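Local coordinates for protein endo-1,4-b-d-mannanase (Trichoderma reesei, PDB 1QNR) that probably hydrolyses internal beta-1,4-mannosidic linkages in mannan polysaccharides, as an endo-acting member of glycoside hydrolase family 5, at residues A[139-144]-A[185-190]; A[162-167]-A[189-194]; A[46-51]-A[306-311]. All blocks are in the same frame, centred on the assembly; numbering follows the deposited sequence. Where two conformers were deposited one is given.

Interaction 1: A[139-144]-A[185-190]; sequences AAQTQY and TSVSQY
Y144 and V187 face each other across two helices, 138-155 and 178-194, and supply nearly all of the contact. The phenol comes edge-on: its CE2 atom lies 3.8 Å from CG1 of V187, and the phenolic OH of Y144 is also 3.8 Å from that methyl carbon, so one branch of the valine sits at the corner where ring and hydroxyl join. The second branch lies in the ring plane, with CG2 of V187 4.0 Å from CE2 of Y144. Having CG of Y144 anti to the backbone N (chi1 168°) carries the long ring off its own helix and across to the valine. A short, branched side chain suits the receiving helix, because it offers two methyls without having to reach.

Toward the solvent the fit loosens. The amide of Q141 is a marginal neighbour, its OE1 atom 4.5 Å from CG2 of V187, and its polar ends are used elsewhere: NE2 donates to the carbonyl of W134, and OE1 accepts from the indole NE1 of W183. The Y190 ring, partly exposed, leans on R145 and Q149 further along helix 138-155, and S186 OG is hydrogen-bonded to R145.

No hydrogen bond joins the two segments. The buried hydroxyl of Y144 is satisfied by the carbonyl O of L166, in the loop just after strand 161-165. The chemistry therefore implies division of labour: the tyrosine's carbon edge meets the neighbouring helix by dispersion, while its polar tip ties it directionally to the backbone beneath.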
# COMPACT_ATOMS: atom_id res chain seq x y z
N ALA A 139 -16.77 -11.14 -15.47
CA ALA A 139 -16.65 -12.18 -14.43
C ALA A 139 -15.51 -11.85 -13.48
O ALA A 139 -15.66 -12.07 -12.25
CB ALA A 139 -16.40 -13.52 -15.13
N ALA A 140 -14.38 -11.33 -13.98
CA ALA A 140 -13.26 -11.01 -13.03
C ALA A 140 -13.66 -9.87 -12.11
O ALA A 140 -13.35 -9.95 -10.88
CB ALA A 140 -12.00 -10.62 -13.84
N GLN A 141 -14.29 -8.81 -12.64
CA GLN A 141 -14.65 -7.67 -11.76
C GLN A 141 -15.76 -8.05 -10.78
O GLN A 141 -15.75 -7.54 -9.66
CB GLN A 141 -15.08 -6.46 -12.64
CG GLN A 141 -13.89 -5.82 -13.39
CD GLN A 141 -12.77 -5.38 -12.44
OE1 GLN A 141 -13.02 -4.66 -11.46
NE2 GLN A 141 -11.54 -5.83 -12.76
N THR A 142 -16.71 -8.96 -11.19
CA THR A 142 -17.74 -9.40 -10.27
C THR A 142 -17.14 -10.14 -9.08
O THR A 142 -17.48 -9.89 -7.89
CB THR A 142 -18.75 -10.31 -11.00
OG1 THR A 142 -19.41 -9.44 -11.95
CG2 THR A 142 -19.83 -10.85 -10.05
N GLN A 143 -16.16 -11.03 -9.30
CA GLN A 143 -15.47 -11.70 -8.19
C GLN A 143 -14.57 -10.76 -7.40
O GLN A 143 -14.61 -10.84 -6.13
CB GLN A 143 -14.70 -12.96 -8.68
CG GLN A 143 -14.17 -13.80 -7.54
CD GLN A 143 -15.22 -14.39 -6.62
OE1 GLN A 143 -16.33 -14.74 -7.07
NE2 GLN A 143 -14.96 -14.55 -5.31
N TYR A 144 -13.83 -9.86 -8.02
CA TYR A 144 -13.01 -8.85 -7.29
C TYR A 144 -13.91 -8.06 -6.35
O TYR A 144 -13.53 -7.81 -5.17
CB TYR A 144 -12.28 -7.95 -8.29
CG TYR A 144 -11.62 -6.71 -7.70
CD1 TYR A 144 -10.42 -6.77 -6.96
CD2 TYR A 144 -12.17 -5.44 -7.96
CE1 TYR A 144 -9.85 -5.60 -6.43
CE2 TYR A 144 -11.58 -4.26 -7.47
CZ TYR A 144 -10.43 -4.37 -6.67
OH TYR A 144 -9.91 -3.15 -6.20
N THR A 185 -12.71 5.12 -10.55
CA THR A 185 -13.89 5.89 -10.16
C THR A 185 -14.98 4.94 -9.70
O THR A 185 -15.58 5.14 -8.56
CB THR A 185 -14.36 6.73 -11.40
OG1 THR A 185 -13.38 7.69 -11.73
CG2 THR A 185 -15.68 7.46 -11.11
N SER A 186 -15.34 3.92 -10.46
CA SER A 186 -16.41 2.99 -10.08
C SER A 186 -16.09 2.17 -8.83
O SER A 186 -16.96 2.02 -7.92
CB SER A 186 -16.69 2.02 -11.26
OG SER A 186 -17.82 1.24 -10.89
N VAL A 187 -14.83 1.64 -8.73
CA VAL A 187 -14.54 0.79 -7.56
C VAL A 187 -14.47 1.65 -6.31
O VAL A 187 -14.97 1.19 -5.24
CB VAL A 187 -13.24 -0.01 -7.76
CG1 VAL A 187 -12.82 -0.79 -6.51
CG2 VAL A 187 -13.35 -1.00 -8.94
N SER A 188 -13.89 2.84 -6.34
CA SER A 188 -13.83 3.66 -5.07
C SER A 188 -15.24 4.07 -4.67
O SER A 188 -15.51 4.16 -3.48
CB SER A 188 -12.89 4.86 -5.21
OG SER A 188 -13.26 5.77 -6.31
N GLN A 189 -16.14 4.42 -5.61
CA GLN A 189 -17.56 4.63 -5.24
C GLN A 189 -18.15 3.41 -4.58
O GLN A 189 -18.89 3.54 -3.54
CB GLN A 189 -18.43 5.01 -6.48
CG GLN A 189 -18.19 6.39 -7.04
CD GLN A 189 -18.95 6.62 -8.36
OE1 GLN A 189 -19.84 5.83 -8.73
NE2 GLN A 189 -18.62 7.71 -9.00
N TYR A 190 -17.85 2.19 -5.04
CA TYR A 190 -18.36 0.96 -4.39
C TYR A 190 -17.82 0.82 -2.99
O TYR A 190 -18.58 0.50 -2.03
CB TYR A 190 -17.99 -0.25 -5.27
CG TYR A 190 -18.42 -1.59 -4.69
CD1 TYR A 190 -19.78 -1.81 -4.44
CD2 TYR A 190 -17.56 -2.63 -4.35
CE1 TYR A 190 -20.29 -2.99 -3.85
CE2 TYR A 190 -18.00 -3.85 -3.83
CZ TYR A 190 -19.36 -3.97 -3.55
OH TYR A 190 -19.80 -5.18 -2.97

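Interaction 2: A[162-167]-A[189-194]; sequences FAWELG and QYVKSL
V191 pushes one methyl against the indole of W164 and turns the other toward L166. The closest approach is 3.6 Å, from CG1 of V191 to CD1 of W164 on the pyrrole part of the ring system. The same methyl carbon also lies 4.0 Å from CB of W164, so it nestles where the ring leaves the chain, at a slant to the ring. The L166 touch is lighter, CD2 of L166 standing 4.3 Å from CG2 of V191. With CG1 anti to its backbone N (chi1 178°), the beta-branched valine splits its methyls between two partners, and it fits a helix running only 8.0 Å from the strand, as measured between the CA atoms of W164 and V191.

What fixes these groups lies one shell out. The indole NE1 of W164 donates to D195 OD2, next in the chain after L194, which restrains rotation of the ring; the H198 ring meets it with planes at about 90°, and V152 and Y155 of helix 138-155 pack on it too. V191 also rests on V200 of the next strand. Within 189-194, S193 OG donates a 2.7 Å hydrogen bond to an in-plane lone pair of the Y190 carbonyl O.

W164 points toward the helix and E165 away from it, where R54 forms a salt bridge with E165. Strand 161-165, helix 178-194 and parallel strand 199-201 form a beta-alpha-beta unit, the repeating element of the TIM barrel.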
# COMPACT_ATOMS: atom_id res chain seq x y z
N PHE A 162 -6.30 2.77 8.34
CA PHE A 162 -5.88 4.09 7.81
C PHE A 162 -6.63 4.40 6.51
O PHE A 162 -7.28 5.45 6.34
CB PHE A 162 -4.36 4.17 7.53
CG PHE A 162 -3.82 5.55 7.20
CD1 PHE A 162 -3.89 6.02 5.89
CD2 PHE A 162 -3.24 6.38 8.16
CE1 PHE A 162 -3.36 7.26 5.50
CE2 PHE A 162 -2.68 7.60 7.83
CZ PHE A 162 -2.79 8.08 6.50
N ALA A 163 -6.56 3.45 5.57
CA ALA A 163 -7.28 3.58 4.28
C ALA A 163 -7.42 2.19 3.60
O ALA A 163 -6.50 1.34 3.69
CB ALA A 163 -6.48 4.49 3.31
N TRP A 164 -8.50 2.10 2.81
CA TRP A 164 -8.63 0.97 1.84
C TRP A 164 -7.87 1.40 0.57
O TRP A 164 -7.86 2.61 0.22
CB TRP A 164 -10.11 0.76 1.50
CG TRP A 164 -10.97 0.35 2.68
CD1 TRP A 164 -12.02 1.03 3.18
CD2 TRP A 164 -10.76 -0.82 3.50
NE1 TRP A 164 -12.56 0.34 4.26
CE2 TRP A 164 -11.75 -0.76 4.52
CE3 TRP A 164 -9.82 -1.86 3.53
CZ2 TRP A 164 -11.92 -1.75 5.49
CZ3 TRP A 164 -9.93 -2.83 4.55
CH2 TRP A 164 -10.96 -2.73 5.52
N GLU A 165 -7.26 0.44 -0.12
CA GLU A 165 -6.45 0.74 -1.32
C GLU A 165 -6.89 -0.22 -2.40
O GLU A 165 -7.00 -1.45 -2.25
CB GLU A 165 -4.96 0.64 -0.93
CG GLU A 165 -4.01 0.92 -2.13
CD GLU A 165 -2.60 1.21 -1.58
OE1 GLU A 165 -1.88 0.22 -1.36
OE2 GLU A 165 -2.39 2.44 -1.30
N LEU A 166 -7.16 0.38 -3.60
CA LEU A 166 -7.74 -0.46 -4.67
C LEU A 166 -6.78 -1.55 -5.09
O LEU A 166 -7.26 -2.71 -5.33
CB LEU A 166 -8.19 0.44 -5.84
CG LEU A 166 -9.16 1.59 -5.52
CD1 LEU A 166 -9.76 2.12 -6.86
CD2 LEU A 166 -10.23 1.21 -4.52
N GLY A 167 -5.46 -1.31 -5.23
CA GLY A 167 -4.56 -2.43 -5.54
C GLY A 167 -3.13 -1.98 -5.26
O GLY A 167 -2.83 -0.80 -4.99
N GLN A 189 -16.14 4.42 -5.61
CA GLN A 189 -17.56 4.63 -5.24
C GLN A 189 -18.15 3.41 -4.58
O GLN A 189 -18.89 3.54 -3.54
CB GLN A 189 -18.43 5.01 -6.48
CG GLN A 189 -18.19 6.39 -7.04
CD GLN A 189 -18.95 6.62 -8.36
OE1 GLN A 189 -19.84 5.83 -8.73
NE2 GLN A 189 -18.62 7.71 -9.00
N TYR A 190 -17.85 2.19 -5.04
CA TYR A 190 -18.36 0.96 -4.39
C TYR A 190 -17.82 0.82 -2.99
O TYR A 190 -18.58 0.50 -2.03
CB TYR A 190 -17.99 -0.25 -5.27
CG TYR A 190 -18.42 -1.59 -4.69
CD1 TYR A 190 -19.78 -1.81 -4.44
CD2 TYR A 190 -17.56 -2.63 -4.35
CE1 TYR A 190 -20.29 -2.99 -3.85
CE2 TYR A 190 -18.00 -3.85 -3.83
CZ TYR A 190 -19.36 -3.97 -3.55
OH TYR A 190 -19.80 -5.18 -2.97
N VAL A 191 -16.52 1.05 -2.77
CA VAL A 191 -15.97 0.95 -1.40
C VAL A 191 -16.65 1.96 -0.48
O VAL A 191 -17.04 1.58 0.67
CB VAL A 191 -14.42 1.19 -1.39
CG1 VAL A 191 -13.84 1.15 0.04
CG2 VAL A 191 -13.71 0.12 -2.22
N LYS A 192 -16.86 3.19 -0.93
CA LYS A 192 -17.55 4.20 -0.10
C LYS A 192 -18.99 3.79 0.22
O LYS A 192 -19.54 4.16 1.30
CB LYS A 192 -17.51 5.60 -0.75
CG LYS A 192 -16.07 6.17 -0.83
CD LYS A 192 -15.55 6.60 0.54
CE LYS A 192 -14.36 7.58 0.36
NZ LYS A 192 -13.72 8.00 1.65
N SER A 193 -19.63 2.99 -0.65
CA SER A 193 -21.02 2.52 -0.39
C SER A 193 -21.06 1.43 0.67
O SER A 193 -22.14 1.15 1.24
CB SER A 193 -21.66 1.96 -1.70
OG SER A 193 -21.29 0.61 -2.05
N LEU A 194 -19.89 0.77 0.93
CA LEU A 194 -19.80 -0.25 1.95
C LEU A 194 -19.31 0.29 3.29
O LEU A 194 -19.47 -0.41 4.33
CB LEU A 194 -18.73 -1.33 1.55
CG LEU A 194 -19.06 -2.06 0.24
CD1 LEU A 194 -17.91 -3.03 -0.09
CD2 LEU A 194 -20.35 -2.91 0.43

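Interaction 3: A[46-51]-A[306-311]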
# COMPACT_ATOMS: atom_id res chain seq x y z
N SER A 46 5.77 0.05 16.73
CA SER A 46 5.19 1.09 17.58
C SER A 46 6.24 1.75 18.48
O SER A 46 6.28 2.99 18.58
CB SER A 46 4.03 0.51 18.34
OG SER A 46 3.56 1.43 19.35
N SER A 47 7.13 0.95 19.11
CA SER A 47 8.15 1.60 19.98
C SER A 47 9.18 2.41 19.20
O SER A 47 9.84 3.36 19.70
CB SER A 47 8.81 0.55 20.89
OG SER A 47 9.59 -0.32 20.14
N SER A 48 9.36 2.16 17.87
CA SER A 48 10.21 2.99 17.02
C SER A 48 9.56 4.33 16.69
O SER A 48 10.26 5.22 16.16
CB SER A 48 10.44 2.20 15.69
OG SER A 48 11.23 1.04 15.87
N GLY A 49 8.28 4.50 16.95
CA GLY A 49 7.60 5.78 16.67
C GLY A 49 6.85 5.86 15.36
O GLY A 49 6.40 6.95 15.01
N LEU A 50 6.78 4.73 14.63
CA LEU A 50 6.04 4.70 13.37
C LEU A 50 4.55 4.57 13.70
O LEU A 50 4.15 3.86 14.67
CB LEU A 50 6.53 3.50 12.53
CG LEU A 50 8.02 3.60 12.11
CD1 LEU A 50 8.41 2.32 11.34
CD2 LEU A 50 8.33 4.82 11.27
N LYS A 51 3.73 5.15 12.84
CA LYS A 51 2.26 5.20 13.19
C LYS A 51 1.41 4.41 12.23
O LYS A 51 0.21 4.08 12.54
CB LYS A 51 1.76 6.68 13.11
CG LYS A 51 2.25 7.49 14.36
CD LYS A 51 1.58 8.92 14.30
CE LYS A 51 1.98 9.67 15.60
NZ LYS A 51 1.34 11.08 15.63
N TRP A 306 10.07 1.01 1.96
CA TRP A 306 9.99 -0.43 1.66
C TRP A 306 11.32 -1.05 2.04
O TRP A 306 12.37 -0.66 1.40
CB TRP A 306 9.67 -0.66 0.14
CG TRP A 306 9.56 -2.14 -0.15
CD1 TRP A 306 10.58 -3.03 -0.40
CD2 TRP A 306 8.34 -2.92 -0.23
NE1 TRP A 306 10.08 -4.30 -0.60
CE2 TRP A 306 8.68 -4.26 -0.52
CE3 TRP A 306 6.97 -2.58 -0.11
CZ2 TRP A 306 7.76 -5.28 -0.63
CZ3 TRP A 306 6.01 -3.61 -0.30
CH2 TRP A 306 6.39 -4.95 -0.55
N GLN A 307 11.48 -1.89 3.09
CA GLN A 307 10.38 -2.44 3.88
C GLN A 307 10.93 -2.88 5.25
O GLN A 307 12.16 -3.01 5.45
CB GLN A 307 9.79 -3.70 3.21
CG GLN A 307 10.80 -4.89 3.03
CD GLN A 307 10.11 -6.19 2.58
OE1 GLN A 307 8.98 -6.53 2.89
NE2 GLN A 307 10.88 -7.03 1.81
N TRP A 308 10.00 -3.11 6.22
CA TRP A 308 10.42 -3.64 7.52
C TRP A 308 10.95 -5.07 7.45
O TRP A 308 10.37 -5.89 6.74
CB TRP A 308 9.13 -3.64 8.44
CG TRP A 308 9.40 -3.82 9.93
CD1 TRP A 308 9.37 -4.96 10.65
CD2 TRP A 308 9.87 -2.76 10.79
NE1 TRP A 308 9.70 -4.67 11.99
CE2 TRP A 308 10.08 -3.32 12.07
CE3 TRP A 308 10.09 -1.37 10.58
CZ2 TRP A 308 10.50 -2.56 13.19
CZ3 TRP A 308 10.51 -0.62 11.70
CH2 TRP A 308 10.73 -1.23 12.99
N GLY A 309 12.03 -5.33 8.21
CA GLY A 309 12.50 -6.73 8.43
C GLY A 309 12.57 -6.97 9.95
O GLY A 309 12.87 -6.02 10.68
N ASP A 310 12.19 -8.19 10.33
CA ASP A 310 12.25 -8.47 11.79
C ASP A 310 12.53 -9.95 12.01
O ASP A 310 12.66 -10.75 11.05
CB ASP A 310 10.90 -8.06 12.45
CG ASP A 310 11.11 -7.47 13.85
OD1 ASP A 310 12.00 -7.95 14.63
OD2 ASP A 310 10.34 -6.52 14.19
N THR A 311 12.73 -10.35 13.27
CA THR A 311 13.01 -11.74 13.62
C THR A 311 12.17 -12.16 14.80
O THR A 311 11.58 -11.26 15.51
CB THR A 311 14.52 -11.94 13.96
OG1 THR A 311 14.85 -11.26 15.19
CG2 THR A 311 15.42 -11.46 12.82
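L50 lays its CD1 methyl obliquely against the benzene part of the W308 indole, 3.6 Å from CZ3 and 4.1 Å from CE3 of that ring. Beside it S48 meets the same ring at its edge: the hydroxyl OG lies in the ring plane, 3.7 Å from CH2 of W308. This is a van der Waals contact, since the polar needs of S48 OG are met by the carbonyl of H44 and by the indole NE1 of W332. A serine suits this buried place beside an aromatic rim, being small and able to bond back to the H44 carbonyl.

The indole is held at its far corner. NE1 of W308 donates to OD2 of D310, 2.9 Å away, in a fairly straight bond (159° at the hydrogen) close to the ring plane, and the same carboxylate oxygen is also bonded to H44 ND1. With an alanine here in place of W308, D310 OD2 would probably lose its indole mate, though not H44, and a gap would be likely to open beside L50 and S48.

G49 makes the turn between S48 and L50. Its positive phi of 97° ends the helix in a Schellman motif, a conformation that glycine adopts readily, and brings L50 round to the inside.

Strand 300-309 pairs in parallel with strand 21-25, the seam where the last and first strands close the barrel. W308 packs there on T24 and on T41, H44 and I45 of helix 35-47, while V336 and V340 of helix 330-343 cover L50.

In the fold
The main touching side chains are buried in all three contacts, with only Q141 of interaction 1 partly exposed, yet the contacts lie at different depths. Interaction 1 is the outermost, joining two helices of the outer layer; interaction 2 lies closer to the chain's centre, between barrel strand and helix. Both use helix 178-194, share Q189 and Y190, and merge physically, with CD2 of L166 3.8 Å from CG1 of V187. Interaction 3 stands across the barrel, its centre about 25 Å from that of interaction 2. Interactions 1 and 2 set a valine against an aromatic whose polar atom bonds outside the contact, while in interaction 3 a leucine and a serine meet an indole bonded to D310 of its own segment.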